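Local coordinates for protein catecholate siderophore receptor Fiu (Escherichia coli, PDB 6BPM) that carries iron bound to catecholate siderophores across the outer membrane with energy drawn from TonB, and serves as a receptor for microcins M, H47 and E492, at residues D559-V564 with Y575-V580; D426-G431 with G485-L490; S321-W326 with N386-D391; T440-A445 with N511-Q516; N57-L62 with D83-R88. All coordinates share one frame; numbering follows the deposited sequence.

In the fold
Four contacts belong to the 22-stranded antiparallel barrel, and interaction 5 to the plug inside it. Along the chain the plug contact comes first and interaction 3 follows. Interactions 2 and 4 then alternate, both using strand 427-447, with centres 43 Å apart. Interaction 1 comes last. Interactions 2 and 3 lie on opposite sides of the chain's centre, their own centres 65 Å apart: one pairs strand ends, the other joins two long loops. Interaction 5 has its centre about 4 Å from that of the chain. It meets interaction 1 where Val-580 packs on Arg-88, although their centres are 24 Å apart. The set thus samples wall, loops and plug, and one point where plug and wall touch.

Interaction 1: residues D559-V564 with Y575-V580; sequences DIENEV and YGKKRV
Ile-560 and Lys-578 form the backbone core of this contact. They are an antiparallel hydrogen-bonded pair: Ile-560 N gives to Lys-578 O at 2.8 Å, and Lys-578 N gives to Ile-560 O at the same length. Farther along, Gly-576 N donates to Glu-563 O at 3.1 Å, and the return bond is weak. Between these pairs Glu-561 and Asn-562 stand opposite Lys-577 alone, a beta bulge.

Salt bridges join charged side chains on both faces. Arg-579 NE meets Asp-559 OD1 at 2.7 Å, nearly straight at 165°. OD1 accepts with its syn lone pair and lies at the guanidinium edge. The Arg-579 chain bends at chi3 (-60°), which turns NE toward the carboxylate beside it. On the other face Lys-578 NZ pairs with Glu-563 OE1; the modelled distance is very short, so its exact length is doubtful. A water accepts from NZ and donates to Val-564 O. Glu-563 OE2 is held by Gln-531.

Apolar contact is modest. Glu-561 CG and Lys-577 CG run alongside at 3.7 Å, and Ile-560 CB faces Lys-578 CB at 4.0 Å. Neighbouring antiparallel strands paired as a hairpin are typical of the transmembrane beta-barrel of TonB-dependent receptors.

Interaction 2: residues D426-G431 with G485-L490; sequences DFELNG and GALYHL
Glu-428 and His-489 make the firm side-chain link of this strand pair. His-489 NE2 donates to Glu-428 OE2 at 2.9 Å. The oxygen lies at the edge of the imidazole, while NE2 comes from above the carboxylate plane; the two planes are 50° apart. The Glu-428 chain is extended (chi2 176°), which carries the carboxylate across to the ring. Its other oxygen, OE1, is salt-bridged to Arg-33, so each oxygen of the group has a partner.

The backbones here are closely joined. Glu-428 N and Leu-487 O bond at 3.0 Å, and Leu-487 N returns the bond to Glu-428 O. Asn-430 and Gly-485 form the next such pair. Asn-430 OD1 lies 3.5 Å from Gly-485 CA, where a side chain would collide with it, and bonds to Thr-39. At the strand end His-489 N donates to Asp-426 O at 2.8 Å.

The opposite face is looser. Phe-427 CD1 and Tyr-488 CD2 are 3.8 Å apart, their side chains crossing at about a right angle. Leu-429 CD1 only brushes Ala-486 CB at 4.1 Å. Tyr-488 is exposed, with Asp-426 O over one face of its ring.

Strand 404-422 pairs with the outer edge of 427-431, and strand 494-505 with that of 485-489. Arg-33 and Thr-39 approach the Glu-428 face.

Interaction 3: residues S321-W326 with N386-D391; sequences SDVNSW and NIYHPD
Asn-324 is gripped twice by side chains of the other segment, once through its backbone and once through its amide. Asn-386 ND2 donates to Asn-324 O at 2.7 Å, and His-389 NE2 donates to Asn-324 OD1 at 2.9 Å. Asn-324 sits in an Asx turn: Asp-322 OD1 accepts from Asn-324 N at the start of a 3-10 turn, in a loop between barrel strands. The imidazole bond is almost straight (174°). OD1 lies in the ring plane, though the amide and ring planes are 44° apart. Asn-386 CG stands trans to the backbone N (chi1 -172°), which brings the amide over to the turn.

Backbone and apolar contacts add to the join. Ile-387 N donates to Trp-326 O at 3.0 Å, and Ile-387 CD1 packs on Trp-326 CB at 3.6 Å. Val-323 CG2 meets the Tyr-388 ring at its edge. Tyr-388 OH bonds to Gly-255 O in another loop. One water donates to Val-323 O and Asn-386 OD1 and accepts from Tyr-388 N, at 3.0 Å from that nitrogen.

Interaction 4: residues T440-A445 with N511-Q516; sequences TEYDSA and NFALAQ
Tyr-442 lies across the backbone of Phe-512, Ala-513 and Leu-514. Its CB is 3.4 Å from Phe-512 O and also faces Leu-514 CG. CG follows along the same carbonyl. The ring then divides: CD1 comes to 3.3 Å from Phe-512 O, while CD2 comes to 3.5 Å from Leu-514 N. Ala-513 CA sits over the middle of the ring, a CH-pi contact 3.5 Å from the centroid and only 6° off the normal. Farther out, Tyr-442 CZ meets Ala-513 CB at 3.8 Å, and Tyr-442 OH ends 4.1 Å from the same methyl. CG of Tyr-442 is turned opposite the backbone N (chi1 -173°), which lays one face of the ring on the loop.

Beside it, Thr-440 CG2 touches Leu-514 CD1 at 3.9 Å, while Thr-440 OG1 bonds to Thr-410. An Asx turn, Asn-511 OD1 to Ala-513 N, shapes the loop under the ring. Replacing Tyr-442 by an alanine would probably open a gap over Ala-513 CA and set that part of the loop free to shift.

No hydrogen bond crosses between the two segments. The loop is therefore held to strand 427-447 here by dispersion and CH-pi contact, which depend on close fit of shape.

Interaction 5: residues N57-L62 with D83-R88; sequences NLTDAL and DAIYMR
Thr-59 OG1 donates to Asp-83 OD1 at 2.9 Å, the one hydrogen bond between the two segments. It lies within the plug domain and ties the first turn of helix 58-62 to the segment leading into strand 86-87. The hydroxyl meets OD1 from above the carboxylate plane, 36° out of it. Thr-59 OG1 sits trans to its carbonyl carbon (chi1 -72°), which directs it at the acid. The other oxygen, Asp-83 OD2, lies 3.7 Å from Leu-58 CB and is salt-bridged to Arg-109, so both carboxylate oxygens are engaged. An alanine at Asp-83 would probably leave Arg-109 without this counter-charge and Thr-59 OG1 without its acceptor.

The helix start is capped as well. Asn-57 is the N-cap: its OD1 accepts from Asp-60 N at 3.2 Å, and its ND2 donates to Asp-60 OD2 at 2.7 Å. Across the contact, an inverse gamma turn centred on Ala-84 lets Asp-83 and Ile-85 both face the helix while Ala-84 points away.

The Ile-85 CD1 methyl lies against the Thr-59 hydroxyl, 3.5 Å from OG1. Hydrophobic packing comes from Leu-62. It touches Val-119 of strand 114-121, and Leu-62 CD1 rests 3.9 Å from Ile-85 CG1.

Interaction 1: residues D559-V564 with Y575-V580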
# COMPACT_ATOMS: atom_id res chain seq x y z
N ASP A 559 1.98 20.36 4.21
CA ASP A 559 1.98 20.80 5.60
C ASP A 559 0.88 20.03 6.32
O ASP A 559 -0.29 20.11 5.94
CB ASP A 559 1.74 22.31 5.70
CG ASP A 559 2.99 23.13 5.38
OD1 ASP A 559 4.11 22.62 5.62
OD2 ASP A 559 2.87 24.27 4.89
N ILE A 560 1.25 19.30 7.38
CA ILE A 560 0.32 18.47 8.15
C ILE A 560 0.07 19.13 9.50
O ILE A 560 1.02 19.48 10.21
CB ILE A 560 0.88 17.05 8.33
CG1 ILE A 560 1.23 16.48 6.95
CG2 ILE A 560 -0.11 16.16 9.06
CD1 ILE A 560 1.77 15.12 7.00
N GLU A 561 -1.20 19.29 9.85
CA GLU A 561 -1.57 20.02 11.05
C GLU A 561 -2.50 19.20 11.94
O GLU A 561 -3.02 18.15 11.55
CB GLU A 561 -2.22 21.36 10.69
CG GLU A 561 -1.22 22.49 10.50
CD GLU A 561 -1.78 23.66 9.70
OE1 GLU A 561 -1.13 24.08 8.72
OE2 GLU A 561 -2.88 24.14 10.05
N ASN A 562 -2.75 19.73 13.13
CA ASN A 562 -3.55 19.08 14.16
C ASN A 562 -2.96 17.75 14.63
O ASN A 562 -3.70 16.84 15.02
CB ASN A 562 -4.99 18.90 13.71
CG ASN A 562 -5.65 20.21 13.43
OD1 ASN A 562 -5.19 21.27 13.88
ND2 ASN A 562 -6.77 20.17 12.74
N GLU A 563 -1.63 17.63 14.62
CA GLU A 563 -0.98 16.48 15.23
C GLU A 563 -1.02 16.59 16.75
O GLU A 563 -0.82 17.67 17.31
CB GLU A 563 0.47 16.38 14.77
CG GLU A 563 0.63 16.15 13.28
CD GLU A 563 0.18 14.76 12.86
OE1 GLU A 563 1.02 13.83 12.83
OE2 GLU A 563 -1.04 14.60 12.56
N VAL A 564 -1.25 15.46 17.43
CA VAL A 564 -1.35 15.45 18.89
C VAL A 564 0.03 15.67 19.50
O VAL A 564 1.00 14.99 19.14
CB VAL A 564 -1.95 14.13 19.39
CG1 VAL A 564 -2.22 14.21 20.88
CG2 VAL A 564 -3.21 13.79 18.64
N TYR A 575 -1.49 21.08 18.65
CA TYR A 575 -0.66 22.16 18.12
C TYR A 575 0.48 21.66 17.25
O TYR A 575 1.28 22.47 16.79
CB TYR A 575 -0.09 22.99 19.29
CG TYR A 575 0.91 22.27 20.17
CD1 TYR A 575 2.21 22.06 19.73
CD2 TYR A 575 0.57 21.84 21.45
CE1 TYR A 575 3.14 21.41 20.51
CE2 TYR A 575 1.52 21.20 22.27
CZ TYR A 575 2.80 20.99 21.78
OH TYR A 575 3.77 20.35 22.52
N GLY A 576 0.60 20.36 17.05
CA GLY A 576 1.70 19.80 16.30
C GLY A 576 1.56 20.00 14.81
O GLY A 576 0.47 20.28 14.29
N LYS A 577 2.69 19.88 14.13
CA LYS A 577 2.79 20.11 12.69
C LYS A 577 3.90 19.26 12.12
O LYS A 577 4.94 19.06 12.75
CB LYS A 577 3.08 21.59 12.38
CG LYS A 577 1.86 22.47 12.52
CD LYS A 577 2.18 23.95 12.48
CE LYS A 577 0.92 24.72 12.90
NZ LYS A 577 1.23 26.07 13.43
N LYS A 578 3.69 18.79 10.89
CA LYS A 578 4.71 18.03 10.18
C LYS A 578 4.80 18.57 8.76
O LYS A 578 3.88 19.25 8.29
CB LYS A 578 4.38 16.52 10.16
CG LYS A 578 4.49 15.87 11.54
CD LYS A 578 4.18 14.38 11.50
CE LYS A 578 4.28 13.74 12.92
NZ LYS A 578 3.17 14.07 13.87
N ARG A 579 5.90 18.27 8.08
CA ARG A 579 6.10 18.78 6.73
C ARG A 579 6.87 17.78 5.89
O ARG A 579 7.81 17.15 6.37
CB ARG A 579 6.83 20.14 6.73
CG ARG A 579 7.26 20.57 5.34
CD ARG A 579 7.76 21.99 5.26
NE ARG A 579 6.80 23.01 5.67
CZ ARG A 579 7.12 24.27 5.94
NH1 ARG A 579 8.38 24.69 5.87
NH2 ARG A 579 6.17 25.12 6.32
N VAL A 580 6.47 17.66 4.62
CA VAL A 580 7.18 16.88 3.61
C VAL A 580 7.33 17.77 2.38
O VAL A 580 6.32 18.18 1.78
CB VAL A 580 6.46 15.56 3.26
CG1 VAL A 580 7.42 14.61 2.58
CG2 VAL A 580 5.85 14.89 4.51
O HOH W 1 2.13 13.95 16.33

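Interaction 2: residues D426-G431 with G485-L490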
# COMPACT_ATOMS: atom_id res chain seq x y z
N ASP A 426 -4.59 27.53 -24.50
CA ASP A 426 -3.35 27.33 -23.77
C ASP A 426 -3.49 27.46 -22.27
O ASP A 426 -2.51 27.20 -21.56
CB ASP A 426 -2.29 28.32 -24.26
CG ASP A 426 -1.85 28.05 -25.68
OD1 ASP A 426 -1.96 26.90 -26.13
OD2 ASP A 426 -1.41 29.01 -26.35
N PHE A 427 -4.65 27.86 -21.77
CA PHE A 427 -4.82 28.17 -20.35
C PHE A 427 -6.02 27.40 -19.78
O PHE A 427 -7.15 27.60 -20.22
CB PHE A 427 -4.98 29.68 -20.15
CG PHE A 427 -5.03 30.10 -18.72
CD1 PHE A 427 -4.14 29.57 -17.80
CD2 PHE A 427 -5.99 30.99 -18.28
CE1 PHE A 427 -4.19 29.94 -16.48
CE2 PHE A 427 -6.05 31.36 -16.96
CZ PHE A 427 -5.15 30.84 -16.06
N GLU A 428 -5.78 26.55 -18.78
CA GLU A 428 -6.82 25.75 -18.14
C GLU A 428 -6.83 26.02 -16.65
O GLU A 428 -5.77 26.08 -16.02
CB GLU A 428 -6.60 24.24 -18.37
CG GLU A 428 -6.49 23.82 -19.83
CD GLU A 428 -6.17 22.34 -20.02
OE1 GLU A 428 -6.46 21.51 -19.13
OE2 GLU A 428 -5.58 22.00 -21.07
N LEU A 429 -8.02 26.19 -16.08
CA LEU A 429 -8.23 26.20 -14.64
C LEU A 429 -8.94 24.92 -14.24
O LEU A 429 -9.70 24.36 -15.03
CB LEU A 429 -9.06 27.39 -14.19
CG LEU A 429 -8.32 28.68 -13.88
CD1 LEU A 429 -7.09 28.77 -14.75
CD2 LEU A 429 -9.23 29.90 -14.08
N ASN A 430 -8.65 24.40 -13.05
CA ASN A 430 -9.45 23.29 -12.54
C ASN A 430 -9.68 23.42 -11.05
O ASN A 430 -8.80 23.89 -10.31
CB ASN A 430 -8.83 21.93 -12.89
CG ASN A 430 -7.68 21.54 -11.97
OD1 ASN A 430 -6.55 21.91 -12.21
ND2 ASN A 430 -7.98 20.72 -10.97
N GLY A 431 -10.89 23.05 -10.61
CA GLY A 431 -11.24 23.08 -9.21
C GLY A 431 -12.03 21.85 -8.82
O GLY A 431 -12.44 21.04 -9.67
N GLY A 485 -6.19 24.26 -9.40
CA GLY A 485 -4.96 24.23 -10.18
C GLY A 485 -5.05 25.10 -11.41
O GLY A 485 -6.12 25.54 -11.82
N ALA A 486 -3.89 25.37 -11.99
CA ALA A 486 -3.81 26.16 -13.20
C ALA A 486 -2.68 25.59 -14.02
O ALA A 486 -1.63 25.21 -13.48
CB ALA A 486 -3.58 27.64 -12.92
N LEU A 487 -2.90 25.52 -15.32
CA LEU A 487 -1.98 24.88 -16.23
C LEU A 487 -1.87 25.76 -17.47
O LEU A 487 -2.87 26.30 -17.95
CB LEU A 487 -2.45 23.47 -16.60
CG LEU A 487 -1.60 22.71 -17.59
CD1 LEU A 487 -1.78 21.25 -17.34
CD2 LEU A 487 -2.00 23.10 -19.04
N TYR A 488 -0.65 25.90 -17.98
CA TYR A 488 -0.43 26.70 -19.17
C TYR A 488 0.36 25.88 -20.17
O TYR A 488 1.39 25.29 -19.82
CB TYR A 488 0.30 28.01 -18.84
CG TYR A 488 0.03 29.03 -19.90
CD1 TYR A 488 0.62 28.91 -21.16
CD2 TYR A 488 -0.88 30.06 -19.69
CE1 TYR A 488 0.34 29.82 -22.18
CE2 TYR A 488 -1.17 30.98 -20.72
CZ TYR A 488 -0.54 30.85 -21.96
OH TYR A 488 -0.80 31.74 -22.99
N HIS A 489 -0.13 25.81 -21.40
CA HIS A 489 0.60 25.09 -22.44
C HIS A 489 1.65 26.02 -23.02
O HIS A 489 1.32 27.00 -23.70
CB HIS A 489 -0.35 24.60 -23.53
CG HIS A 489 -1.31 23.55 -23.06
ND1 HIS A 489 -0.93 22.25 -22.84
CD2 HIS A 489 -2.63 23.62 -22.78
CE1 HIS A 489 -1.98 21.55 -22.44
NE2 HIS A 489 -3.03 22.36 -22.40
N LEU A 490 2.92 25.75 -22.73
CA LEU A 490 4.02 26.50 -23.33
C LEU A 490 4.12 26.18 -24.82
O LEU A 490 4.37 27.06 -25.64
CB LEU A 490 5.34 26.19 -22.63
CG LEU A 490 5.48 26.44 -21.13
CD1 LEU A 490 6.88 26.08 -20.69
CD2 LEU A 490 5.18 27.87 -20.81

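Interaction 3: residues S321-W326 with N386-D391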
# COMPACT_ATOMS: atom_id res chain seq x y z
N SER A 321 27.12 -19.31 28.60
CA SER A 321 28.11 -18.27 28.35
C SER A 321 28.73 -18.44 26.97
O SER A 321 29.37 -17.52 26.49
CB SER A 321 29.25 -18.20 29.38
OG SER A 321 30.15 -19.26 29.18
N ASP A 322 28.59 -19.61 26.33
CA ASP A 322 28.84 -19.78 24.91
C ASP A 322 27.63 -19.18 24.19
O ASP A 322 26.50 -19.60 24.43
CB ASP A 322 29.02 -21.25 24.56
CG ASP A 322 29.20 -21.51 23.06
OD1 ASP A 322 29.04 -20.57 22.25
OD2 ASP A 322 29.50 -22.67 22.70
N VAL A 323 27.87 -18.16 23.36
CA VAL A 323 26.75 -17.44 22.77
C VAL A 323 25.86 -18.36 21.94
O VAL A 323 24.71 -18.02 21.69
CB VAL A 323 27.25 -16.24 21.94
CG1 VAL A 323 28.11 -16.72 20.79
CG2 VAL A 323 26.08 -15.41 21.44
N ASN A 324 26.36 -19.53 21.55
CA ASN A 324 25.53 -20.48 20.80
C ASN A 324 24.38 -21.04 21.63
O ASN A 324 23.45 -21.62 21.06
CB ASN A 324 26.37 -21.64 20.28
CG ASN A 324 27.38 -21.20 19.29
OD1 ASN A 324 27.04 -20.82 18.16
ND2 ASN A 324 28.64 -21.27 19.68
N SER A 325 24.42 -20.90 22.95
CA SER A 325 23.34 -21.41 23.78
C SER A 325 22.36 -20.33 24.18
O SER A 325 21.40 -20.62 24.89
CB SER A 325 23.91 -22.03 25.05
OG SER A 325 24.26 -21.03 26.00
N TRP A 326 22.60 -19.08 23.79
CA TRP A 326 21.79 -17.96 24.25
C TRP A 326 20.47 -17.89 23.50
O TRP A 326 20.35 -18.32 22.35
CB TRP A 326 22.55 -16.64 24.10
CG TRP A 326 23.81 -16.59 24.92
CD1 TRP A 326 24.41 -17.63 25.58
CD2 TRP A 326 24.62 -15.43 25.18
NE1 TRP A 326 25.54 -17.19 26.22
CE2 TRP A 326 25.69 -15.85 25.99
CE3 TRP A 326 24.54 -14.09 24.80
CZ2 TRP A 326 26.68 -14.97 26.42
CZ3 TRP A 326 25.52 -13.23 25.22
CH2 TRP A 326 26.57 -13.66 26.03
N ASN A 386 16.72 -19.80 20.29
CA ASN A 386 18.17 -19.70 20.22
C ASN A 386 18.60 -18.67 19.17
O ASN A 386 18.10 -18.67 18.04
CB ASN A 386 18.72 -21.09 19.93
CG ASN A 386 20.23 -21.18 20.01
OD1 ASN A 386 20.93 -21.03 19.01
ND2 ASN A 386 20.74 -21.40 21.22
N ILE A 387 19.53 -17.78 19.55
CA ILE A 387 19.87 -16.62 18.72
C ILE A 387 20.41 -17.07 17.36
O ILE A 387 19.91 -16.66 16.31
CB ILE A 387 20.88 -15.71 19.43
CG1 ILE A 387 20.30 -15.14 20.73
CG2 ILE A 387 21.24 -14.54 18.54
CD1 ILE A 387 21.36 -14.35 21.54
N TYR A 388 21.45 -17.90 17.37
CA TYR A 388 22.11 -18.33 16.15
C TYR A 388 21.61 -19.66 15.61
O TYR A 388 21.97 -20.03 14.49
CB TYR A 388 23.63 -18.41 16.36
CG TYR A 388 24.21 -17.03 16.46
CD1 TYR A 388 24.44 -16.26 15.31
CD2 TYR A 388 24.43 -16.45 17.70
CE1 TYR A 388 24.94 -14.97 15.41
CE2 TYR A 388 24.90 -15.20 17.80
CZ TYR A 388 25.16 -14.45 16.67
OH TYR A 388 25.65 -13.18 16.82
N HIS A 389 20.82 -20.40 16.39
CA HIS A 389 20.32 -21.72 15.98
C HIS A 389 18.85 -21.86 16.34
O HIS A 389 18.46 -22.73 17.13
CB HIS A 389 21.16 -22.82 16.64
CG HIS A 389 22.62 -22.56 16.56
ND1 HIS A 389 23.37 -22.87 15.44
CD2 HIS A 389 23.48 -21.98 17.43
CE1 HIS A 389 24.62 -22.52 15.64
NE2 HIS A 389 24.72 -21.97 16.84
N PRO A 390 17.99 -21.01 15.78
CA PRO A 390 16.58 -21.02 16.18
C PRO A 390 15.94 -22.36 15.85
O PRO A 390 16.02 -22.84 14.71
CB PRO A 390 15.96 -19.88 15.36
CG PRO A 390 16.85 -19.77 14.14
CD PRO A 390 18.24 -20.08 14.66
N ASP A 391 15.33 -22.97 16.87
CA ASP A 391 14.53 -24.18 16.68
C ASP A 391 13.08 -23.74 16.49
O ASP A 391 12.40 -23.33 17.44
CB ASP A 391 14.66 -25.14 17.86
CG ASP A 391 13.81 -26.41 17.70
OD1 ASP A 391 13.15 -26.57 16.65
OD2 ASP A 391 13.78 -27.24 18.64
O HOH W 2 22.93 -18.85 19.83

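Interaction 4: residues T440-A445 with N511-Q516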
# COMPACT_ATOMS: atom_id res chain seq x y z
N THR A 440 -19.17 7.64 12.93
CA THR A 440 -18.32 6.52 13.29
C THR A 440 -18.72 5.99 14.66
O THR A 440 -19.01 6.77 15.57
CB THR A 440 -16.83 6.91 13.30
OG1 THR A 440 -16.44 7.31 11.99
CG2 THR A 440 -15.98 5.71 13.68
N GLU A 441 -18.76 4.66 14.79
CA GLU A 441 -19.06 3.99 16.05
C GLU A 441 -17.96 2.98 16.34
O GLU A 441 -17.56 2.22 15.46
CB GLU A 441 -20.38 3.27 16.02
CG GLU A 441 -21.58 4.15 15.88
CD GLU A 441 -22.85 3.36 15.98
OE1 GLU A 441 -22.98 2.35 15.25
OE2 GLU A 441 -23.72 3.73 16.78
N TYR A 442 -17.49 2.97 17.60
CA TYR A 442 -16.42 2.07 18.00
C TYR A 442 -16.62 1.60 19.43
O TYR A 442 -16.92 2.39 20.33
CB TYR A 442 -15.05 2.74 17.92
CG TYR A 442 -13.88 1.80 18.17
CD1 TYR A 442 -13.50 0.87 17.21
CD2 TYR A 442 -13.14 1.86 19.35
CE1 TYR A 442 -12.43 0.02 17.41
CE2 TYR A 442 -12.05 1.01 19.56
CZ TYR A 442 -11.70 0.10 18.58
OH TYR A 442 -10.65 -0.77 18.73
N ASP A 443 -16.42 0.31 19.63
CA ASP A 443 -16.39 -0.26 20.97
C ASP A 443 -15.35 -1.36 20.98
O ASP A 443 -15.11 -2.01 19.96
CB ASP A 443 -17.77 -0.79 21.43
CG ASP A 443 -18.28 -1.94 20.58
OD1 ASP A 443 -17.62 -3.00 20.54
OD2 ASP A 443 -19.38 -1.82 20.00
N SER A 444 -14.71 -1.53 22.13
CA SER A 444 -13.69 -2.55 22.29
C SER A 444 -13.86 -3.18 23.67
O SER A 444 -14.41 -2.57 24.59
CB SER A 444 -12.28 -1.97 22.13
OG SER A 444 -11.29 -2.99 22.15
N ALA A 445 -13.41 -4.42 23.79
CA ALA A 445 -13.50 -5.15 25.04
C ALA A 445 -12.30 -6.08 25.13
O ALA A 445 -11.81 -6.57 24.10
CB ALA A 445 -14.81 -5.95 25.19
N ASN A 511 -8.36 3.85 11.46
CA ASN A 511 -8.61 2.42 11.67
C ASN A 511 -9.90 2.17 12.46
O ASN A 511 -10.02 1.15 13.14
CB ASN A 511 -7.40 1.80 12.38
CG ASN A 511 -7.06 2.50 13.69
OD1 ASN A 511 -7.89 3.24 14.24
ND2 ASN A 511 -5.86 2.26 14.20
N PHE A 512 -10.86 3.10 12.40
CA PHE A 512 -12.15 3.00 13.07
C PHE A 512 -12.09 3.19 14.58
O PHE A 512 -13.11 3.50 15.20
CB PHE A 512 -12.83 1.66 12.79
CG PHE A 512 -13.13 1.42 11.34
CD1 PHE A 512 -12.19 0.85 10.52
CD2 PHE A 512 -14.36 1.76 10.82
CE1 PHE A 512 -12.46 0.61 9.18
CE2 PHE A 512 -14.65 1.54 9.49
CZ PHE A 512 -13.69 0.97 8.66
N ALA A 513 -10.91 3.06 15.18
CA ALA A 513 -10.85 3.24 16.63
C ALA A 513 -11.14 4.69 16.99
O ALA A 513 -10.72 5.62 16.29
CB ALA A 513 -9.49 2.83 17.18
N LEU A 514 -11.87 4.87 18.09
CA LEU A 514 -12.11 6.17 18.69
C LEU A 514 -11.64 6.11 20.14
O LEU A 514 -11.52 5.03 20.73
CB LEU A 514 -13.59 6.56 18.64
CG LEU A 514 -14.22 6.69 17.25
CD1 LEU A 514 -15.72 6.90 17.35
CD2 LEU A 514 -13.59 7.79 16.46
N ALA A 515 -11.33 7.27 20.70
CA ALA A 515 -10.97 7.37 22.10
C ALA A 515 -12.01 8.23 22.80
O ALA A 515 -12.65 9.08 22.19
CB ALA A 515 -9.57 7.97 22.32
N GLN A 516 -12.20 7.96 24.08
CA GLN A 516 -13.12 8.77 24.86
C GLN A 516 -12.55 10.17 24.96
O GLN A 516 -11.34 10.36 25.12
CB GLN A 516 -13.32 8.18 26.25
CG GLN A 516 -14.40 8.85 27.09
CD GLN A 516 -15.77 8.72 26.46
OE1 GLN A 516 -15.98 7.89 25.57
NE2 GLN A 516 -16.72 9.51 26.94

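Interaction 5: residues N57-L62 with D83-R88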
# COMPACT_ATOMS: atom_id res chain seq x y z
N ASN A 57 2.30 -8.85 -7.49
CA ASN A 57 1.46 -8.26 -6.46
C ASN A 57 1.70 -6.74 -6.47
O ASN A 57 2.62 -6.25 -7.12
CB ASN A 57 1.76 -8.86 -5.10
CG ASN A 57 3.16 -8.56 -4.64
OD1 ASN A 57 3.41 -7.47 -4.13
ND2 ASN A 57 4.09 -9.48 -4.87
N LEU A 58 0.87 -6.02 -5.72
CA LEU A 58 0.91 -4.56 -5.70
C LEU A 58 2.27 -4.03 -5.24
O LEU A 58 2.85 -3.14 -5.86
CB LEU A 58 -0.20 -4.03 -4.78
CG LEU A 58 -0.34 -2.51 -4.60
CD1 LEU A 58 -0.53 -1.85 -5.98
CD2 LEU A 58 -1.47 -2.11 -3.62
N THR A 59 2.79 -4.57 -4.14
CA THR A 59 4.04 -4.07 -3.61
C THR A 59 5.14 -4.10 -4.67
O THR A 59 5.84 -3.11 -4.85
CB THR A 59 4.42 -4.88 -2.37
OG1 THR A 59 3.54 -4.50 -1.31
CG2 THR A 59 5.85 -4.60 -1.93
N ASP A 60 5.25 -5.18 -5.42
CA ASP A 60 6.29 -5.21 -6.44
C ASP A 60 5.96 -4.30 -7.61
O ASP A 60 6.87 -3.86 -8.32
CB ASP A 60 6.55 -6.64 -6.90
CG ASP A 60 7.05 -7.53 -5.78
OD1 ASP A 60 7.90 -7.07 -4.98
OD2 ASP A 60 6.59 -8.69 -5.69
N ALA A 61 4.67 -4.01 -7.83
CA ALA A 61 4.33 -3.03 -8.85
C ALA A 61 4.76 -1.64 -8.43
O ALA A 61 5.26 -0.86 -9.26
CB ALA A 61 2.82 -3.07 -9.13
N LEU A 62 4.64 -1.32 -7.14
CA LEU A 62 4.93 0.01 -6.65
C LEU A 62 6.42 0.30 -6.66
O LEU A 62 6.81 1.45 -6.53
CB LEU A 62 4.36 0.21 -5.26
CG LEU A 62 2.83 0.22 -5.17
CD1 LEU A 62 2.32 0.19 -3.71
CD2 LEU A 62 2.24 1.41 -5.91
N ASP A 83 0.48 -5.52 2.17
CA ASP A 83 0.81 -4.25 1.52
C ASP A 83 0.83 -3.11 2.55
O ASP A 83 -0.01 -2.21 2.54
CB ASP A 83 -0.17 -3.95 0.39
CG ASP A 83 -0.14 -4.99 -0.73
OD1 ASP A 83 0.92 -5.61 -0.99
OD2 ASP A 83 -1.20 -5.18 -1.38
N ALA A 84 1.81 -3.18 3.47
CA ALA A 84 2.01 -2.12 4.47
C ALA A 84 2.90 -1.02 3.87
O ALA A 84 4.09 -0.91 4.17
CB ALA A 84 2.60 -2.69 5.75
N ILE A 85 2.30 -0.22 2.99
CA ILE A 85 3.03 0.67 2.10
C ILE A 85 3.25 2.01 2.79
O ILE A 85 2.32 2.57 3.40
CB ILE A 85 2.29 0.83 0.77
CG1 ILE A 85 2.16 -0.53 0.08
CG2 ILE A 85 2.98 1.86 -0.14
CD1 ILE A 85 3.50 -1.16 -0.22
N TYR A 86 4.47 2.52 2.71
CA TYR A 86 4.81 3.86 3.19
C TYR A 86 5.08 4.74 1.98
O TYR A 86 5.74 4.30 1.03
CB TYR A 86 6.02 3.83 4.14
CG TYR A 86 5.64 3.66 5.59
CD1 TYR A 86 5.12 2.44 6.04
CD2 TYR A 86 5.78 4.70 6.50
CE1 TYR A 86 4.74 2.26 7.36
CE2 TYR A 86 5.41 4.52 7.84
CZ TYR A 86 4.89 3.29 8.26
OH TYR A 86 4.51 3.08 9.56
N MET A 87 4.53 5.95 1.99
CA MET A 87 4.65 6.90 0.89
C MET A 87 4.60 8.31 1.47
O MET A 87 3.78 8.60 2.35
CB MET A 87 3.54 6.69 -0.15
CG MET A 87 3.66 7.54 -1.40
SD MET A 87 2.41 7.17 -2.66
CE MET A 87 0.97 7.96 -1.92
N ARG A 88 5.47 9.19 0.97
CA ARG A 88 5.53 10.58 1.42
C ARG A 88 5.54 10.70 2.95
O ARG A 88 4.95 11.61 3.52
CB ARG A 88 4.39 11.41 0.82
CG ARG A 88 4.53 11.65 -0.67
CD ARG A 88 5.47 12.82 -0.91
NE ARG A 88 5.83 12.94 -2.32
CZ ARG A 88 5.26 13.80 -3.16
NH1 ARG A 88 4.32 14.64 -2.73
NH2 ARG A 88 5.65 13.83 -4.42